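Local coordinates for protein alginase (PDB 4Q8K) that probably cleaves the brown-algal polysaccharide alginate by beta-elimination, as a polysaccharide lyase of family 18, at residues 260-265 / 303-308; 274-279 / 298-303. One frame throughout, in Å; residues are numbered along the deposited sequence.

Contact 1 (260-265 / 303-308); sequences VYVRLR and NSFGIP
Phe305 holds CG anti to its backbone N (chi1 177°), while Ile307 holds CG1 between its own N and carbonyl carbon (chi1 63°); from these starts the ring and the longer isoleucine branch both meet Leu264. The leucine is the common partner. Its CD1 sits 3.7 Å from Phe305 CE2, the two side chains sliding past each other in opposite directions, and its CB meets Ile307 CD1 at 3.8 Å. CD1 also rests on the backbone of the glycine between them, 3.9 Å from Gly306 CA. Further back along the strand, Val262 brings CG1 to 4.0 Å from Phe305 CD2, on the other side of the ring plane from Leu264 CD1, so the two residues flank the ring obliquely. No hydrogen bond links 260-265 to 303-308, and the segment axes approach to 7.8 Å with their N-to-C directions only 11° apart. Spacing and apolar character identify this as face-to-face packing of two sheets, here in a beta-sandwich catalytic domain, rather than pairing of strands within one. Around the contact, Phe305 stacks on Phe274 of strand 271-280, while Val262 and Leu264 extend the apolar layer to Val298 and Val296 of strand 295-300. Strand 257-265 lies between 234-241 and 271-280 in its sheet, whereas 303-308 is the outermost strand of the other, beside 295-300.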
ATOM      1  N   VAL A 260      -9.080  -5.144  -5.836  1.00 21.94           N
ATOM      2  CA  VAL A 260      -8.025  -4.152  -5.888  1.00 21.85           C
ATOM      3  C   VAL A 260      -8.730  -2.832  -6.098  1.00 19.60           C
ATOM      4  O   VAL A 260      -9.464  -2.660  -7.071  1.00 19.37           O
ATOM      5  CB  VAL A 260      -7.049  -4.395  -7.048  1.00 22.38           C
ATOM      6  CG1 VAL A 260      -5.980  -3.303  -7.071  1.00 18.69           C
ATOM      7  CG2 VAL A 260      -6.429  -5.782  -6.950  1.00 21.49           C
ATOM      8  N   TYR A 261      -8.552  -1.909  -5.166  1.00 15.45           N
ATOM      9  CA  TYR A 261      -9.282  -0.658  -5.223  1.00 19.69           C
ATOM     10  C   TYR A 261      -8.466   0.456  -4.623  1.00 17.64           C
ATOM     11  O   TYR A 261      -7.430   0.221  -3.977  1.00 18.29           O
ATOM     12  CB  TYR A 261     -10.640  -0.770  -4.503  1.00 18.07           C
ATOM     13  CG  TYR A 261     -10.574  -1.104  -3.023  1.00 17.55           C
ATOM     14  CD1 TYR A 261     -10.496  -0.099  -2.062  1.00 18.14           C
ATOM     15  CD2 TYR A 261     -10.627  -2.418  -2.596  1.00 17.55           C
ATOM     16  CE1 TYR A 261     -10.461  -0.401  -0.712  1.00 20.35           C
ATOM     17  CE2 TYR A 261     -10.586  -2.734  -1.239  1.00 21.85           C
ATOM     18  CZ  TYR A 261     -10.508  -1.721  -0.311  1.00 21.16           C
ATOM     19  OH  TYR A 261     -10.461  -2.040   1.032  1.00 21.44           O
ATOM     20  N   VAL A 262      -8.941   1.674  -4.834  1.00 19.61           N
ATOM     21  CA  VAL A 262      -8.258   2.831  -4.314  1.00 15.32           C
ATOM     22  C   VAL A 262      -9.203   3.687  -3.489  1.00 18.45           C
ATOM     23  O   VAL A 262     -10.398   3.797  -3.793  1.00 19.25           O
ATOM     24  CB  VAL A 262      -7.636   3.659  -5.463  1.00 15.93           C
ATOM     25  CG1 VAL A 262      -8.733   4.151  -6.415  1.00 20.34           C
ATOM     26  CG2 VAL A 262      -6.845   4.824  -4.895  1.00 21.26           C
ATOM     27  N   ARG A 263      -8.681   4.276  -2.420  1.00 17.05           N
ATOM     28  CA  ARG A 263      -9.397   5.346  -1.737  1.00 15.90           C
ATOM     29  C   ARG A 263      -8.566   6.601  -1.872  1.00 18.49           C
ATOM     30  O   ARG A 263      -7.354   6.579  -1.599  1.00 19.21           O
ATOM     31  CB  ARG A 263      -9.568   5.036  -0.250  1.00 19.98           C
ATOM     32  CG  ARG A 263     -10.545   3.925   0.035  1.00 21.08           C
ATOM     33  CD  ARG A 263     -10.626   3.607   1.522  1.00 21.49           C
ATOM     34  NE  ARG A 263     -11.816   2.805   1.778  1.00 22.34           N
ATOM     35  CZ  ARG A 263     -12.989   3.327   2.111  1.00 24.07           C
ATOM     36  NH1 ARG A 263     -13.107   4.641   2.247  1.00 21.79           N
ATOM     37  NH2 ARG A 263     -14.038   2.538   2.301  1.00 23.06           N
ATOM     38  N   LEU A 264      -9.229   7.681  -2.278  1.00 18.73           N
ATOM     39  CA  LEU A 264      -8.624   9.001  -2.419  1.00 17.32           C
ATOM     40  C   LEU A 264      -9.362  10.009  -1.551  1.00 20.29           C
ATOM     41  O   LEU A 264     -10.581  10.153  -1.652  1.00 22.40           O
ATOM     42  CB  LEU A 264      -8.679   9.464  -3.881  1.00 20.85           C
ATOM     43  CG  LEU A 264      -7.970   8.563  -4.889  1.00 17.19           C
ATOM     44  CD1 LEU A 264      -8.186   9.085  -6.323  1.00 19.30           C
ATOM     45  CD2 LEU A 264      -6.488   8.482  -4.565  1.00 18.40           C
ATOM     46  N   ARG A 265      -8.630  10.727  -0.705  1.00 19.92           N
ATOM     47  CA  ARG A 265      -9.268  11.730   0.140  1.00 25.11           C
ATOM     48  C   ARG A 265      -9.453  13.052  -0.610  1.00 25.48           C
ATOM     49  O   ARG A 265      -8.478  13.710  -0.966  1.00 24.65           O
ATOM     50  CB  ARG A 265      -8.455  11.945   1.414  1.00 25.65           C
ATOM     51  CG  ARG A 265      -9.203  12.710   2.488  1.00 31.05           C
ATOM     52  CD  ARG A 265      -8.469  12.658   3.834  1.00 32.29           C
ATOM     53  NE  ARG A 265      -8.347  11.306   4.390  1.00 34.77           N
ATOM     54  CZ  ARG A 265      -9.323  10.667   5.036  1.00 35.83           C
ATOM     55  NH1 ARG A 265      -9.123   9.446   5.516  1.00 37.96           N
ATOM     56  NH2 ARG A 265     -10.505  11.247   5.199  1.00 34.75           N
ATOM     57  N   ASN A 303      -8.014   0.126 -15.778  1.00 19.21           N
ATOM     58  CA  ASN A 303      -8.992   1.042 -15.212  1.00 19.32           C
ATOM     59  C   ASN A 303      -8.315   2.179 -14.474  1.00 19.97           C
ATOM     60  O   ASN A 303      -7.378   1.957 -13.706  1.00 18.70           O
ATOM     61  CB  ASN A 303      -9.928   0.305 -14.243  1.00 18.77           C
ATOM     62  CG  ASN A 303     -10.869  -0.652 -14.952  1.00 23.47           C
ATOM     63  OD1 ASN A 303     -11.072  -1.791 -14.511  1.00 26.84           O
ATOM     64  ND2 ASN A 303     -11.454  -0.198 -16.048  1.00 20.35           N
ATOM     65  N   SER A 304      -8.785   3.402 -14.705  1.00 16.97           N
ATOM     66  CA  SER A 304      -8.210   4.571 -14.048  1.00 17.77           C
ATOM     67  C   SER A 304      -9.244   5.364 -13.274  1.00 18.28           C
ATOM     68  O   SER A 304     -10.402   5.471 -13.684  1.00 19.71           O
ATOM     69  CB  SER A 304      -7.537   5.503 -15.058  1.00 20.69           C
ATOM     70  OG  SER A 304      -6.583   4.826 -15.849  1.00 21.58           O
ATOM     71  N   PHE A 305      -8.804   5.921 -12.153  1.00 18.98           N
ATOM     72  CA  PHE A 305      -9.597   6.849 -11.370  1.00 20.49           C
ATOM     73  C   PHE A 305      -8.651   7.868 -10.748  1.00 20.76           C
ATOM     74  O   PHE A 305      -7.560   7.508 -10.300  1.00 22.16           O
ATOM     75  CB  PHE A 305     -10.375   6.096 -10.279  1.00 21.54           C
ATOM     76  CG  PHE A 305     -11.177   6.992  -9.371  1.00 26.28           C
ATOM     77  CD1 PHE A 305     -12.282   7.672  -9.848  1.00 29.31           C
ATOM     78  CD2 PHE A 305     -10.823   7.152  -8.038  1.00 25.36           C
ATOM     79  CE1 PHE A 305     -13.019   8.500  -9.019  1.00 28.74           C
ATOM     80  CE2 PHE A 305     -11.559   7.982  -7.200  1.00 24.88           C
ATOM     81  CZ  PHE A 305     -12.661   8.646  -7.684  1.00 28.77           C
ATOM     82  N   GLY A 306      -9.074   9.128 -10.719  1.00 18.96           N
ATOM     83  CA  GLY A 306      -8.298  10.188 -10.104  1.00 18.60           C
ATOM     84  C   GLY A 306      -9.123  11.419  -9.781  1.00 18.10           C
ATOM     85  O   GLY A 306     -10.090  11.715 -10.488  1.00 21.16           O
ATOM     86  N   ILE A 307      -8.729  12.134  -8.726  1.00 18.81           N
ATOM     87  CA  ILE A 307      -9.354  13.391  -8.321  1.00 18.67           C
ATOM     88  C   ILE A 307      -8.328  14.318  -7.675  1.00 18.18           C
ATOM     89  O   ILE A 307      -7.246  13.879  -7.281  1.00 21.32           O
ATOM     90  CB  ILE A 307     -10.465  13.176  -7.264  1.00 20.92           C
ATOM     91  CG1 ILE A 307      -9.863  12.595  -5.979  1.00 22.20           C
ATOM     92  CG2 ILE A 307     -11.594  12.313  -7.816  1.00 22.00           C
ATOM     93  CD1 ILE A 307     -10.876  12.349  -4.899  1.00 21.75           C
ATOM     94  N   PRO A 308      -8.666  15.610  -7.558  1.00 21.03           N
ATOM     95  CA  PRO A 308      -7.840  16.473  -6.709  1.00 21.86           C
ATOM     96  C   PRO A 308      -7.989  15.993  -5.272  1.00 22.44           C
ATOM     97  O   PRO A 308      -9.089  15.620  -4.875  1.00 22.90           O
ATOM     98  CB  PRO A 308      -8.479  17.858  -6.880  1.00 22.75           C
ATOM     99  CG  PRO A 308      -9.227  17.782  -8.200  1.00 21.62           C
ATOM    100  CD  PRO A 308      -9.728  16.360  -8.254  1.00 23.01           C
TER

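Contact 2 (274-279 / 298-303)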
ATOM      1  N   PHE A 274     -12.944   3.503  -5.228  1.00 20.18           N
ATOM      2  CA  PHE A 274     -13.142   3.105  -6.614  1.00 21.58           C
ATOM      3  C   PHE A 274     -12.527   1.743  -6.873  1.00 19.99           C
ATOM      4  O   PHE A 274     -11.345   1.528  -6.607  1.00 19.17           O
ATOM      5  CB  PHE A 274     -12.494   4.137  -7.534  1.00 19.37           C
ATOM      6  CG  PHE A 274     -12.990   4.089  -8.952  1.00 25.93           C
ATOM      7  CD1 PHE A 274     -12.417   3.229  -9.874  1.00 26.20           C
ATOM      8  CD2 PHE A 274     -14.010   4.933  -9.369  1.00 27.74           C
ATOM      9  CE1 PHE A 274     -12.864   3.201 -11.194  1.00 23.73           C
ATOM     10  CE2 PHE A 274     -14.464   4.904 -10.692  1.00 30.61           C
ATOM     11  CZ  PHE A 274     -13.885   4.034 -11.603  1.00 27.67           C
ATOM     12  N   ALA A 275     -13.327   0.823  -7.403  1.00 19.17           N
ATOM     13  CA  ALA A 275     -12.833  -0.508  -7.729  1.00 22.57           C
ATOM     14  C   ALA A 275     -12.035  -0.523  -9.036  1.00 21.55           C
ATOM     15  O   ALA A 275     -12.503  -0.031 -10.064  1.00 21.89           O
ATOM     16  CB  ALA A 275     -13.988  -1.516  -7.788  1.00 22.99           C
ATOM     17  N   LEU A 276     -10.840  -1.108  -8.985  1.00 20.54           N
ATOM     18  CA  LEU A 276      -9.978  -1.193 -10.161  1.00 19.04           C
ATOM     19  C   LEU A 276     -10.005  -2.574 -10.805  1.00 20.51           C
ATOM     20  O   LEU A 276      -9.977  -2.702 -12.016  1.00 20.99           O
ATOM     21  CB  LEU A 276      -8.541  -0.797  -9.783  1.00 20.61           C
ATOM     22  CG  LEU A 276      -8.478   0.637  -9.238  1.00 19.50           C
ATOM     23  CD1 LEU A 276      -7.155   0.899  -8.527  1.00 24.28           C
ATOM     24  CD2 LEU A 276      -8.740   1.668 -10.356  1.00 24.02           C
ATOM     25  N   GLY A 277     -10.049  -3.621  -9.993  1.00 21.84           N
ATOM     26  CA  GLY A 277     -10.072  -4.965 -10.535  1.00 21.06           C
ATOM     27  C   GLY A 277     -10.170  -6.009  -9.450  1.00 23.64           C
ATOM     28  O   GLY A 277     -10.397  -5.676  -8.290  1.00 20.82           O
ATOM     29  N   THR A 278     -10.016  -7.269  -9.848  1.00 22.09           N
ATOM     30  CA  THR A 278      -9.919  -8.390  -8.920  1.00 24.25           C
ATOM     31  C   THR A 278      -8.802  -9.324  -9.369  1.00 24.70           C
ATOM     32  O   THR A 278      -8.414  -9.326 -10.535  1.00 21.79           O
ATOM     33  CB  THR A 278     -11.230  -9.207  -8.856  1.00 24.54           C
ATOM     34  OG1 THR A 278     -11.552  -9.696 -10.165  1.00 27.87           O
ATOM     35  CG2 THR A 278     -12.379  -8.363  -8.327  1.00 22.06           C
ATOM     36  N   MET A 279      -8.285 -10.118  -8.433  1.00 23.54           N
ATOM     37  CA  MET A 279      -7.225 -11.066  -8.740  1.00 25.05           C
ATOM     38  C   MET A 279      -7.279 -12.227  -7.766  1.00 24.58           C
ATOM     39  O   MET A 279      -7.827 -12.101  -6.675  1.00 25.76           O
ATOM     40  CB  MET A 279      -5.848 -10.401  -8.628  1.00 25.44           C
ATOM     41  CG  MET A 279      -5.510  -9.902  -7.220  1.00 26.38           C
ATOM     42  SD  MET A 279      -3.989  -8.920  -7.171  1.00 24.57           S
ATOM     43  CE  MET A 279      -2.848 -10.040  -7.998  1.00 23.47           C
ATOM     44  N   VAL A 298      -4.834   6.810 -10.090  1.00 18.84           N
ATOM     45  CA  VAL A 298      -4.369   5.432  -9.987  1.00 18.65           C
ATOM     46  C   VAL A 298      -4.920   4.614 -11.140  1.00 19.78           C
ATOM     47  O   VAL A 298      -6.111   4.710 -11.454  1.00 18.34           O
ATOM     48  CB  VAL A 298      -4.807   4.787  -8.657  1.00 18.64           C
ATOM     49  CG1 VAL A 298      -4.266   3.353  -8.544  1.00 17.20           C
ATOM     50  CG2 VAL A 298      -4.329   5.633  -7.495  1.00 19.61           C
ATOM     51  N   THR A 299      -4.055   3.820 -11.766  1.00 17.35           N
ATOM     52  CA  THR A 299      -4.457   2.953 -12.862  1.00 18.73           C
ATOM     53  C   THR A 299      -4.010   1.515 -12.600  1.00 19.24           C
ATOM     54  O   THR A 299      -2.852   1.267 -12.256  1.00 20.04           O
ATOM     55  CB  THR A 299      -3.853   3.418 -14.203  1.00 20.57           C
ATOM     56  OG1 THR A 299      -4.271   4.758 -14.480  1.00 21.50           O
ATOM     57  CG2 THR A 299      -4.267   2.502 -15.339  1.00 18.97           C
ATOM     58  N   ALA A 300      -4.937   0.577 -12.753  1.00 18.37           N
ATOM     59  CA  ALA A 300      -4.625  -0.840 -12.660  1.00 19.72           C
ATOM     60  C   ALA A 300      -5.692  -1.637 -13.397  1.00 18.31           C
ATOM     61  O   ALA A 300      -6.859  -1.236 -13.421  1.00 18.00           O
ATOM     62  CB  ALA A 300      -4.513  -1.284 -11.197  1.00 19.59           C
ATOM     63  N   PHE A 301      -5.287  -2.743 -14.017  1.00 19.29           N
ATOM     64  CA  PHE A 301      -6.191  -3.571 -14.826  1.00 21.45           C
ATOM     65  C   PHE A 301      -6.827  -2.764 -15.956  1.00 20.86           C
ATOM     66  O   PHE A 301      -7.948  -3.061 -16.373  1.00 22.15           O
ATOM     67  CB  PHE A 301      -7.309  -4.181 -13.975  1.00 18.08           C
ATOM     68  CG  PHE A 301      -6.814  -4.989 -12.807  1.00 20.22           C
ATOM     69  CD1 PHE A 301      -6.553  -6.342 -12.941  1.00 21.99           C
ATOM     70  CD2 PHE A 301      -6.616  -4.387 -11.571  1.00 18.83           C
ATOM     71  CE1 PHE A 301      -6.101  -7.092 -11.854  1.00 22.71           C
ATOM     72  CE2 PHE A 301      -6.154  -5.127 -10.486  1.00 20.47           C
ATOM     73  CZ  PHE A 301      -5.902  -6.478 -10.632  1.00 22.15           C
ATOM     74  N   GLY A 302      -6.123  -1.743 -16.432  1.00 21.17           N
ATOM     75  CA  GLY A 302      -6.635  -0.889 -17.500  1.00 21.33           C
ATOM     76  C   GLY A 302      -7.680   0.130 -17.069  1.00 20.06           C
ATOM     77  O   GLY A 302      -8.180   0.903 -17.896  1.00 20.47           O
ATOM     78  N   ASN A 303      -8.014   0.126 -15.778  1.00 19.21           N
ATOM     79  CA  ASN A 303      -8.992   1.042 -15.212  1.00 19.32           C
ATOM     80  C   ASN A 303      -8.315   2.179 -14.474  1.00 19.97           C
ATOM     81  O   ASN A 303      -7.378   1.957 -13.706  1.00 18.70           O
ATOM     82  CB  ASN A 303      -9.928   0.305 -14.243  1.00 18.77           C
ATOM     83  CG  ASN A 303     -10.869  -0.652 -14.952  1.00 23.47           C
ATOM     84  OD1 ASN A 303     -11.072  -1.791 -14.511  1.00 26.84           O
ATOM     85  ND2 ASN A 303     -11.454  -0.198 -16.048  1.00 20.35           N
TER
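Phe301 and Leu276 carry this contact, in which a type I' beta turn, Ala300 to Asn303, meets a classic beta bulge at Leu276 and Gly277. The Phe301 ring lies over the backbone: Gly277 CA stands 4.0 Å from the ring centroid and 23° off the ring normal, a CH-pi contact displaced toward the rim. Thr278 N is above the same face, and Thr278 O comes to 3.5 Å from Phe301 CE1. Met279 CB approaches near the ring plane, at the edge, 4.4 Å from Phe301 CZ. Since Gly277 has no side chain, nothing separates its CA from the aromatic face. Leu276 forms the second patch: its side chain crosses that of Val298 at about a right angle, with Leu276 CD1 3.8 Å from Val298 CG1, and Leu276 CB lies 4.3 Å from Ala300 CB.

What orients these groups lies one step out. Phe301 has CG anti to its carbonyl carbon (chi1 -56°), and its backbone, like that of Gly302, has the positive phi required at the two central turn positions. Phe285 of strand 284-292 stacks on the Phe301 ring, and Val260, the residue both bulge residues face, touches it too. Thr278 instead points away from the turn and touches Asp250, a ligand of the bound calcium ion. The turn itself is closed by two backbone hydrogen bonds, Ala300 N to Asn303 O and Asn303 N to Ala300 O, each 3.0 Å, and Leu276 CD2 sits 3.6 Å from Asn303 O.

From the N terminus, strand 257-265 supplies the first half of contact 1, and the chain turns back through 271-280 for the first half of contact 2. Strand 284-292 then moves into the other sheet. Segment 298-303 closes contact 2 first; 303-308 closes the longer loop of contact 1 immediately afterward, so contact 2 nests within contact 1 and Asn303 belongs to both. Each contact joins one strand of each sheet, and their centres are 9 Å apart. Within the second sheet, a probable hydrogen bond from Val298 N to Phe305 O (2.8 Å) connects them; in the first, Val262 and Phe274 pair through their backbones. Together they tie neighbouring hairpins across the sandwich.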